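Local atomic coordinates of penicillin-binding protein (Bacillus halodurans, PDB entry 3TG9), a protein that probably binds penicillin and related beta-lactams through a serine active site, as members of the beta-lactamase family of penicillin-binding proteins and esterases do. Residues A86-H95 / F137-G147. Sequence-based numbering, arbitrary orientation.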
ATOM      1  N   ALA B  86     -26.809  12.689 -11.042  1.00 53.16           N
ATOM      2  CA  ALA B  86     -26.316  12.088 -12.275  1.00 55.16           C
ATOM      3  C   ALA B  86     -27.443  11.315 -12.946  1.00 52.63           C
ATOM      4  O   ALA B  86     -27.932  10.327 -12.404  1.00 52.64           O
ATOM      5  CB  ALA B  86     -25.137  11.178 -11.989  1.00 53.34           C
ATOM      6  N   PRO B  87     -27.874  11.783 -14.124  1.00 53.74           N
ATOM      7  CA  PRO B  87     -29.017  11.218 -14.843  1.00 54.99           C
ATOM      8  C   PRO B  87     -28.673   9.923 -15.559  1.00 55.08           C
ATOM      9  O   PRO B  87     -27.649   9.848 -16.241  1.00 51.64           O
ATOM     10  CB  PRO B  87     -29.320  12.293 -15.895  1.00 52.85           C
ATOM     11  CG  PRO B  87     -28.002  12.905 -16.146  1.00 50.65           C
ATOM     12  CD  PRO B  87     -27.403  13.019 -14.769  1.00 56.96           C
ATOM     13  N   PHE B  88     -29.532   8.922 -15.394  1.00 55.68           N
ATOM     14  CA  PHE B  88     -29.496   7.718 -16.218  1.00 52.55           C
ATOM     15  C   PHE B  88     -30.937   7.384 -16.573  1.00 56.11           C
ATOM     16  O   PHE B  88     -31.598   6.609 -15.880  1.00 54.59           O
ATOM     17  CB  PHE B  88     -28.807   6.564 -15.488  1.00 49.06           C
ATOM     18  CG  PHE B  88     -27.368   6.844 -15.147  1.00 48.32           C
ATOM     19  CD1 PHE B  88     -26.351   6.452 -15.997  1.00 49.37           C
ATOM     20  CD2 PHE B  88     -27.039   7.522 -13.988  1.00 45.94           C
ATOM     21  CE1 PHE B  88     -25.031   6.718 -15.693  1.00 46.42           C
ATOM     22  CE2 PHE B  88     -25.721   7.790 -13.679  1.00 48.38           C
ATOM     23  CZ  PHE B  88     -24.716   7.385 -14.534  1.00 45.24           C
ATOM     24  N   PRO B  89     -31.435   8.009 -17.650  1.00 55.92           N
ATOM     25  CA  PRO B  89     -32.817   7.988 -18.133  1.00 54.06           C
ATOM     26  C   PRO B  89     -33.523   6.651 -17.975  1.00 55.89           C
ATOM     27  O   PRO B  89     -33.074   5.644 -18.526  1.00 54.62           O
ATOM     28  CB  PRO B  89     -32.657   8.333 -19.612  1.00 57.81           C
ATOM     29  CG  PRO B  89     -31.508   9.292 -19.620  1.00 61.36           C
ATOM     30  CD  PRO B  89     -30.579   8.859 -18.498  1.00 58.90           C
ATOM     31  N   ASN B  90     -34.619   6.666 -17.223  1.00 55.06           N
ATOM     32  CA  ASN B  90     -35.506   5.514 -17.076  1.00 55.46           C
ATOM     33  C   ASN B  90     -34.938   4.379 -16.235  1.00 55.15           C
ATOM     34  O   ASN B  90     -35.584   3.343 -16.060  1.00 49.55           O
ATOM     35  CB  ASN B  90     -35.965   5.000 -18.442  1.00 59.32           C
ATOM     36  CG  ASN B  90     -36.906   5.964 -19.129  1.00 57.41           C
ATOM     37  OD1 ASN B  90     -36.575   6.535 -20.163  1.00 56.08           O
ATOM     38  ND2 ASN B  90     -38.077   6.172 -18.539  1.00 57.94           N
ATOM     39  N   VAL B  91     -33.736   4.577 -15.704  1.00 50.91           N
ATOM     40  CA  VAL B  91     -33.147   3.562 -14.842  1.00 48.78           C
ATOM     41  C   VAL B  91     -33.829   3.533 -13.471  1.00 45.39           C
ATOM     42  O   VAL B  91     -34.127   4.573 -12.879  1.00 44.41           O
ATOM     43  CB  VAL B  91     -31.619   3.717 -14.714  1.00 47.96           C
ATOM     44  CG1 VAL B  91     -31.087   2.818 -13.609  1.00 43.04           C
ATOM     45  CG2 VAL B  91     -30.955   3.385 -16.043  1.00 46.15           C
ATOM     46  N   THR B  92     -34.100   2.324 -12.998  1.00 45.76           N
ATOM     47  CA  THR B  92     -34.818   2.116 -11.759  1.00 43.22           C
ATOM     48  C   THR B  92     -33.948   1.268 -10.842  1.00 42.43           C
ATOM     49  O   THR B  92     -33.014   0.601 -11.302  1.00 40.83           O
ATOM     50  CB  THR B  92     -36.129   1.354 -12.021  1.00 47.89           C
ATOM     51  OG1 THR B  92     -35.823   0.047 -12.521  1.00 46.30           O
ATOM     52  CG2 THR B  92     -36.993   2.088 -13.045  1.00 40.47           C
ATOM     53  N   ILE B  93     -34.258   1.302  -9.550  1.00 37.60           N
ATOM     54  CA  ILE B  93     -33.553   0.513  -8.557  1.00 37.57           C
ATOM     55  C   ILE B  93     -33.461  -0.938  -9.004  1.00 39.75           C
ATOM     56  O   ILE B  93     -32.387  -1.538  -9.000  1.00 36.26           O
ATOM     57  CB  ILE B  93     -34.290   0.570  -7.205  1.00 40.25           C
ATOM     58  CG1 ILE B  93     -34.363   2.013  -6.691  1.00 40.42           C
ATOM     59  CG2 ILE B  93     -33.644  -0.361  -6.194  1.00 36.34           C
ATOM     60  CD1 ILE B  93     -33.016   2.715  -6.618  1.00 40.50           C
ATOM     61  N   HIS B  94     -34.604  -1.493  -9.396  1.00 44.97           N
ATOM     62  CA  HIS B  94     -34.697  -2.888  -9.800  1.00 40.19           C
ATOM     63  C   HIS B  94     -33.785  -3.219 -10.993  1.00 37.13           C
ATOM     64  O   HIS B  94     -33.241  -4.321 -11.076  1.00 38.84           O
ATOM     65  CB  HIS B  94     -36.158  -3.257 -10.089  1.00 43.15           C
ATOM     66  CG  HIS B  94     -36.320  -4.533 -10.852  1.00 39.35           C
ATOM     67  ND1 HIS B  94     -36.568  -5.743 -10.236  1.00 45.11           N
ATOM     68  CD2 HIS B  94     -36.259  -4.791 -12.178  1.00 38.64           C
ATOM     69  CE1 HIS B  94     -36.656  -6.690 -11.156  1.00 43.67           C
ATOM     70  NE2 HIS B  94     -36.464  -6.139 -12.341  1.00 36.71           N
ATOM     71  N   HIS B  95     -33.612  -2.275 -11.910  1.00 37.23           N
ATOM     72  CA  HIS B  95     -32.691  -2.486 -13.025  1.00 40.44           C
ATOM     73  C   HIS B  95     -31.264  -2.673 -12.522  1.00 38.72           C
ATOM     74  O   HIS B  95     -30.536  -3.554 -12.978  1.00 38.73           O
ATOM     75  CB  HIS B  95     -32.732  -1.312 -14.003  1.00 43.55           C
ATOM     76  CG  HIS B  95     -34.019  -1.203 -14.763  1.00 47.20           C
ATOM     77  ND1 HIS B  95     -34.612   0.009 -15.052  1.00 45.75           N
ATOM     78  CD2 HIS B  95     -34.829  -2.152 -15.286  1.00 46.18           C
ATOM     79  CE1 HIS B  95     -35.729  -0.201 -15.725  1.00 52.35           C
ATOM     80  NE2 HIS B  95     -35.887  -1.503 -15.878  1.00 48.43           N
ATOM     81  N   PHE B 137     -17.490   6.988 -15.095  1.00 42.21           N
ATOM     82  CA  PHE B 137     -18.489   6.387 -15.980  1.00 40.81           C
ATOM     83  C   PHE B 137     -19.720   7.254 -16.254  1.00 41.10           C
ATOM     84  O   PHE B 137     -20.421   7.036 -17.247  1.00 39.04           O
ATOM     85  CB  PHE B 137     -18.925   5.027 -15.426  1.00 38.73           C
ATOM     86  CG  PHE B 137     -19.709   5.110 -14.141  1.00 39.86           C
ATOM     87  CD1 PHE B 137     -21.100   5.118 -14.157  1.00 38.99           C
ATOM     88  CD2 PHE B 137     -19.059   5.151 -12.913  1.00 37.76           C
ATOM     89  CE1 PHE B 137     -21.828   5.183 -12.968  1.00 37.63           C
ATOM     90  CE2 PHE B 137     -19.781   5.213 -11.719  1.00 35.37           C
ATOM     91  CZ  PHE B 137     -21.163   5.229 -11.747  1.00 36.85           C
ATOM     92  N   GLN B 138     -19.976   8.228 -15.383  1.00 40.50           N
ATOM     93  CA  GLN B 138     -21.238   8.967 -15.404  1.00 41.42           C
ATOM     94  C   GLN B 138     -21.491   9.706 -16.713  1.00 40.84           C
ATOM     95  O   GLN B 138     -22.635   9.973 -17.055  1.00 43.53           O
ATOM     96  CB  GLN B 138     -21.325   9.943 -14.227  1.00 41.82           C
ATOM     97  CG  GLN B 138     -20.598  11.257 -14.454  1.00 43.23           C
ATOM     98  CD  GLN B 138     -20.588  12.137 -13.221  1.00 44.88           C
ATOM     99  OE1 GLN B 138     -19.530  12.573 -12.768  1.00 47.54           O
ATOM    100  NE2 GLN B 138     -21.766  12.398 -12.668  1.00 43.10           N
ATOM    101  N   HIS B 139     -20.427  10.032 -17.441  1.00 47.45           N
ATOM    102  CA  HIS B 139     -20.553  10.795 -18.686  1.00 44.88           C
ATOM    103  C   HIS B 139     -20.565   9.908 -19.923  1.00 49.44           C
ATOM    104  O   HIS B 139     -20.684  10.401 -21.051  1.00 48.38           O
ATOM    105  CB  HIS B 139     -19.420  11.811 -18.817  1.00 42.80           C
ATOM    106  CG  HIS B 139     -19.418  12.858 -17.747  1.00 46.77           C
ATOM    107  ND1 HIS B 139     -20.505  13.668 -17.499  1.00 43.47           N
ATOM    108  CD2 HIS B 139     -18.456  13.236 -16.872  1.00 43.97           C
ATOM    109  CE1 HIS B 139     -20.216  14.494 -16.508  1.00 49.17           C
ATOM    110  NE2 HIS B 139     -18.980  14.253 -16.109  1.00 46.07           N
ATOM    111  N   ALA B 140     -20.430   8.604 -19.719  1.00 45.78           N
ATOM    112  CA  ALA B 140     -20.420   7.675 -20.839  1.00 45.29           C
ATOM    113  C   ALA B 140     -21.854   7.326 -21.243  1.00 47.57           C
ATOM    114  O   ALA B 140     -22.773   7.408 -20.426  1.00 45.90           O
ATOM    115  CB  ALA B 140     -19.623   6.420 -20.490  1.00 42.65           C
ATOM    116  N   PRO B 141     -22.047   6.956 -22.520  1.00 49.87           N
ATOM    117  CA  PRO B 141     -23.365   6.632 -23.074  1.00 45.04           C
ATOM    118  C   PRO B 141     -23.946   5.343 -22.513  1.00 48.50           C
ATOM    119  O   PRO B 141     -23.222   4.371 -22.278  1.00 47.19           O
ATOM    120  CB  PRO B 141     -23.063   6.446 -24.565  1.00 47.76           C
ATOM    121  CG  PRO B 141     -21.610   6.090 -24.599  1.00 54.35           C
ATOM    122  CD  PRO B 141     -21.030   7.005 -23.583  1.00 48.19           C
ATOM    123  N   MET B 142     -25.257   5.332 -22.309  1.00 47.54           N
ATOM    124  CA  MET B 142     -25.922   4.117 -21.875  1.00 45.97           C
ATOM    125  C   MET B 142     -25.626   3.024 -22.894  1.00 47.86           C
ATOM    126  O   MET B 142     -25.425   3.310 -24.072  1.00 51.53           O
ATOM    127  CB  MET B 142     -27.422   4.345 -21.741  1.00 44.90           C
ATOM    128  CG  MET B 142     -28.022   3.694 -20.503  1.00 52.63           C
ATOM    129  SD  MET B 142     -28.135   4.820 -19.097  1.00 59.87           S
ATOM    130  CE  MET B 142     -26.605   5.735 -19.224  1.00 50.83           C
ATOM    131  N   LYS B 143     -25.570   1.780 -22.439  1.00 46.46           N
ATOM    132  CA  LYS B 143     -25.209   0.674 -23.316  1.00 48.92           C
ATOM    133  C   LYS B 143     -26.453   0.111 -23.994  1.00 50.97           C
ATOM    134  O   LYS B 143     -26.383  -0.462 -25.082  1.00 52.00           O
ATOM    135  CB  LYS B 143     -24.477  -0.415 -22.528  1.00 49.91           C
ATOM    136  CG  LYS B 143     -23.310   0.114 -21.698  1.00 51.45           C
ATOM    137  CD  LYS B 143     -22.175   0.650 -22.576  1.00 54.00           C
ATOM    138  CE  LYS B 143     -21.545  -0.463 -23.413  1.00 58.99           C
ATOM    139  NZ  LYS B 143     -20.443   0.028 -24.296  1.00 60.93           N
ATOM    140  N   PHE B 144     -27.595   0.287 -23.344  1.00 49.77           N
ATOM    141  CA  PHE B 144     -28.856  -0.185 -23.888  1.00 49.97           C
ATOM    142  C   PHE B 144     -30.026   0.325 -23.057  1.00 49.76           C
ATOM    143  O   PHE B 144     -29.828   0.861 -21.963  1.00 47.48           O
ATOM    144  CB  PHE B 144     -28.876  -1.718 -23.992  1.00 54.25           C
ATOM    145  CG  PHE B 144     -28.615  -2.431 -22.691  1.00 52.84           C
ATOM    146  CD1 PHE B 144     -29.634  -2.624 -21.774  1.00 53.41           C
ATOM    147  CD2 PHE B 144     -27.358  -2.931 -22.400  1.00 50.70           C
ATOM    148  CE1 PHE B 144     -29.398  -3.289 -20.581  1.00 52.88           C
ATOM    149  CE2 PHE B 144     -27.114  -3.600 -21.213  1.00 49.69           C
ATOM    150  CZ  PHE B 144     -28.135  -3.778 -20.300  1.00 48.23           C
ATOM    151  N   PRO B 145     -31.249   0.183 -23.592  1.00 50.18           N
ATOM    152  CA  PRO B 145     -32.486   0.539 -22.891  1.00 54.48           C
ATOM    153  C   PRO B 145     -32.591  -0.157 -21.539  1.00 54.36           C
ATOM    154  O   PRO B 145     -32.427  -1.376 -21.474  1.00 56.17           O
ATOM    155  CB  PRO B 145     -33.575  -0.000 -23.822  1.00 53.50           C
ATOM    156  CG  PRO B 145     -32.968   0.058 -25.169  1.00 57.55           C
ATOM    157  CD  PRO B 145     -31.506  -0.223 -24.987  1.00 54.33           C
ATOM    158  N   PRO B 146     -32.871   0.607 -20.471  1.00 52.48           N
ATOM    159  CA  PRO B 146     -33.095   0.007 -19.153  1.00 50.57           C
ATOM    160  C   PRO B 146     -34.090  -1.143 -19.227  1.00 50.77           C
ATOM    161  O   PRO B 146     -35.254  -0.931 -19.558  1.00 53.23           O
ATOM    162  CB  PRO B 146     -33.678   1.166 -18.342  1.00 50.69           C
ATOM    163  CG  PRO B 146     -33.075   2.379 -18.952  1.00 48.27           C
ATOM    164  CD  PRO B 146     -32.954   2.078 -20.432  1.00 53.84           C
ATOM    165  N   GLY B 147     -33.623  -2.351 -18.931  1.00 49.77           N
ATOM    166  CA  GLY B 147     -34.482  -3.517 -18.915  1.00 50.79           C
ATOM    167  C   GLY B 147     -34.244  -4.447 -20.084  1.00 48.49           C
ATOM    168  O   GLY B 147     -34.692  -5.591 -20.070  1.00 48.07           O
TER
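Pro146 is the main bump on 137-147, and it fits a hollow that 86-95 forms between the turn from Phe88 to Val91 and the His95 ring. Its CG lies against Pro89 O at 3.3 Å and also meets Val91 CG2. Its CB rests 3.6 Å from His95 CE1. The chain then passes over one face of that imidazole, offset toward the rim, with Gly147 N 3.7 Å above the ring plane. Thr92 N, tilted out of that plane, helps hold the ring by a bent hydrogen bond to His95 ND1; His95 N returns one to Thr92 OG1, and the two make a capping box at the start of helix 93-98.

Further along, Phe88 is the bump from the other side. Met142, its chain bent at CB-CG (chi2 95°) and again at CG-SD (chi3 -39°), sets CE 3.3 Å from Phe88 CD1 at the ring's edge, with the sulfur just behind in a Met-aromatic contact. The far end of the ring, CZ, reaches Phe137 CE1 at 4.0 Å and the backbone at Gln138 CA.

No hydrogen bond joins the two segments; the fit is one of shape. Phe88 and Phe137 both pack on Leu159 of helix 155-168, and Gly147 is tied by backbone bonding to Thr100, just past helix 93-98.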